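Local coordinates for protein computational Design of Enzyme (PDB 3TP4) that is a computationally designed enzyme on a TIM-barrel scaffold of the glycosyl hydrolase family 26 type, probably built to carry an activated serine in a catalytic triad, at residues D96-A101 with I166-R171. Residues are numbered along the deposited sequence; the frame is centred on the assembly and turned at random.
Sequences DYIRKA and IPIVFR
Ile-98 and Arg-99 of helix 87-104 pack on Ile-166, in the loop leading into strand 168-174, and on Ile-168, its first residue, a contact between the outer helical layer and the barrel wall of the TIM-barrel fold. Strand 107-113, which follows the helix, pairs in parallel with 168-174, so the helix reaches across to the neighbouring strand of the barrel wall.

The contact is apolar, with no hydrogen bond between the segments. Ile-98 divides its two branches between the isoleucines: CD1 meets CD1 of Ile-168 end to end at 3.9 Å, the two side chains crossing at about a right angle, while CG2 lies 4.0 Å from CD1 of Ile-166, whose chain runs past in the opposite sense. With CG1 of Ile-98 beside the backbone N (chi1 -79°), CG2 falls anti to it, which directs CG2 to Ile-166 and the CG1-CD1 arm to Ile-168. Trp-69 of strand 66-70 also touches Ile-98, and Val-110 touches Ile-168.

Polar interactions lie at the margin. The guanidinium of Arg-99 is held outside the two segments by a salt bridge from NH2 to Asp-161 OD1 and a hydrogen bond from NH1 to Arg-159 O, its chain bent at chi3 (41°). CD1 of Ile-166 rests against the helix backbone and the aliphatic start of Arg-99, the two side chains crossing at about a right angle, 3.8 Å from both CA and CG of Arg-99.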
loop_
_atom_site.group_PDB
_atom_site.type_symbol
_atom_site.label_atom_id
_atom_site.label_comp_id
_atom_site.label_asym_id
_atom_site.label_seq_id
_atom_site.Cartn_x
_atom_site.Cartn_y
_atom_site.Cartn_z
ATOM N N ASP A 96 -19.713 -0.931 -4.728
ATOM C CA ASP A 96 -20.421 -1.588 -5.823
ATOM C C ASP A 96 -19.453 -2.010 -6.937
ATOM O O ASP A 96 -19.530 -3.123 -7.460
ATOM C CB ASP A 96 -21.497 -0.660 -6.391
ATOM C CG ASP A 96 -22.255 -1.284 -7.553
ATOM O OD1 ASP A 96 -22.831 -2.376 -7.369
ATOM O OD2 ASP A 96 -22.255 -0.690 -8.654
ATOM N N TYR A 97 -18.546 -1.112 -7.290
ATOM C CA TYR A 97 -17.557 -1.394 -8.325
ATOM C C TYR A 97 -16.569 -2.478 -7.891
ATOM O O TYR A 97 -16.090 -3.250 -8.723
ATOM C CB TYR A 97 -16.817 -0.116 -8.704
ATOM C CG TYR A 97 -17.551 0.748 -9.709
ATOM C CD1 TYR A 97 -18.936 0.896 -9.657
ATOM C CD2 TYR A 97 -16.856 1.425 -10.703
ATOM C CE1 TYR A 97 -19.602 1.694 -10.574
ATOM C CE2 TYR A 97 -17.508 2.215 -11.620
ATOM C CZ TYR A 97 -18.881 2.349 -11.553
ATOM O OH TYR A 97 -19.516 3.143 -12.477
ATOM N N ILE A 98 -16.269 -2.534 -6.594
ATOM C CA ILE A 98 -15.403 -3.582 -6.047
ATOM C C ILE A 98 -16.120 -4.921 -6.119
ATOM O O ILE A 98 -15.520 -5.948 -6.451
ATOM C CB ILE A 98 -14.995 -3.288 -4.572
ATOM C CG1 ILE A 98 -13.869 -2.254 -4.522
ATOM C CG2 ILE A 98 -14.557 -4.568 -3.856
ATOM C CD1 ILE A 98 -13.580 -1.716 -3.118
ATOM N N ARG A 99 -17.415 -4.911 -5.809
ATOM C CA ARG A 99 -18.231 -6.123 -5.898
ATOM C C ARG A 99 -18.287 -6.642 -7.340
ATOM O O ARG A 99 -18.168 -7.847 -7.595
ATOM C CB ARG A 99 -19.652 -5.847 -5.377
ATOM C CG ARG A 99 -19.779 -5.900 -3.855
ATOM C CD ARG A 99 -21.041 -5.192 -3.333
ATOM N NE ARG A 99 -22.216 -5.457 -4.161
ATOM C CZ ARG A 99 -22.876 -6.611 -4.176
ATOM N NH1 ARG A 99 -22.486 -7.616 -3.397
ATOM N NH2 ARG A 99 -23.933 -6.760 -4.970
ATOM N N LYS A 100 -18.476 -5.718 -8.276
ATOM C CA LYS A 100 -18.538 -6.053 -9.694
ATOM C C LYS A 100 -17.227 -6.671 -10.168
ATOM O O LYS A 100 -17.223 -7.606 -10.978
ATOM C CB LYS A 100 -18.873 -4.807 -10.514
ATOM C CG LYS A 100 -20.370 -4.461 -10.499
ATOM C CD LYS A 100 -20.649 -3.064 -11.027
ATOM C CE LYS A 100 -22.179 -2.832 -11.193
ATOM N NZ LYS A 100 -22.519 -1.375 -11.213
ATOM N N ALA A 101 -16.115 -6.153 -9.649
ATOM C CA ALA A 101 -14.805 -6.639 -10.052
ATOM C C ALA A 101 -14.614 -8.035 -9.499
ATOM O O ALA A 101 -14.104 -8.926 -10.180
ATOM C CB ALA A 101 -13.710 -5.705 -9.543
ATOM N N ILE A 166 -15.066 -9.169 0.685
ATOM C CA ILE A 166 -14.124 -9.298 -0.422
ATOM C C ILE A 166 -12.742 -8.800 0.017
ATOM O O ILE A 166 -12.608 -7.668 0.481
ATOM C CB ILE A 166 -14.600 -8.451 -1.606
ATOM C CG1 ILE A 166 -16.010 -8.878 -2.034
ATOM C CG2 ILE A 166 -13.623 -8.541 -2.773
ATOM C CD1 ILE A 166 -16.626 -7.943 -3.036
ATOM N N PRO A 167 -11.710 -9.646 -0.110
ATOM C CA PRO A 167 -10.376 -9.184 0.296
ATOM C C PRO A 167 -9.896 -8.023 -0.565
ATOM O O PRO A 167 -10.209 -7.953 -1.755
ATOM C CB PRO A 167 -9.495 -10.426 0.096
ATOM C CG PRO A 167 -10.465 -11.584 0.173
ATOM C CD PRO A 167 -11.718 -11.072 -0.479
ATOM N N ILE A 168 -9.156 -7.109 0.052
ATOM C CA ILE A 168 -8.663 -5.915 -0.615
ATOM C C ILE A 168 -7.191 -5.713 -0.262
ATOM O O ILE A 168 -6.809 -5.787 0.909
ATOM C CB ILE A 168 -9.464 -4.662 -0.177
ATOM C CG1 ILE A 168 -10.884 -4.711 -0.740
ATOM C CG2 ILE A 168 -8.788 -3.385 -0.660
ATOM C CD1 ILE A 168 -11.785 -3.636 -0.170
ATOM N N VAL A 169 -6.363 -5.494 -1.272
ATOM C CA VAL A 169 -4.969 -5.144 -1.033
ATOM C C VAL A 169 -4.922 -3.638 -0.853
ATOM O O VAL A 169 -5.076 -2.879 -1.820
ATOM C CB VAL A 169 -4.078 -5.565 -2.214
ATOM C CG1 VAL A 169 -2.620 -5.212 -1.932
ATOM C CG2 VAL A 169 -4.240 -7.054 -2.478
ATOM N N PHE A 170 -4.773 -3.211 0.396
ATOM C CA PHE A 170 -4.846 -1.797 0.748
ATOM C C PHE A 170 -3.447 -1.227 0.868
ATOM O O PHE A 170 -2.627 -1.762 1.607
ATOM C CB PHE A 170 -5.574 -1.617 2.089
ATOM C CG PHE A 170 -5.620 -0.202 2.556
ATOM C CD1 PHE A 170 -6.195 0.784 1.762
ATOM C CD2 PHE A 170 -5.096 0.152 3.792
ATOM C CE1 PHE A 170 -6.246 2.095 2.190
ATOM C CE2 PHE A 170 -5.145 1.464 4.227
ATOM C CZ PHE A 170 -5.717 2.435 3.430
ATOM N N ARG A 171 -3.183 -0.148 0.139
ATOM C CA ARG A 171 -1.866 0.467 0.109
ATOM C C ARG A 171 -1.935 1.880 0.668
ATOM O O ARG A 171 -2.215 2.835 -0.066
ATOM C CB ARG A 171 -1.331 0.521 -1.321
ATOM C CG ARG A 171 0.043 1.159 -1.413
ATOM C CD ARG A 171 0.545 1.218 -2.851
ATOM N NE ARG A 171 1.921 1.704 -2.894
ATOM C CZ ARG A 171 2.618 1.890 -4.009
ATOM N NH1 ARG A 171 2.073 1.619 -5.198
ATOM N NH2 ARG A 171 3.860 2.346 -3.928
#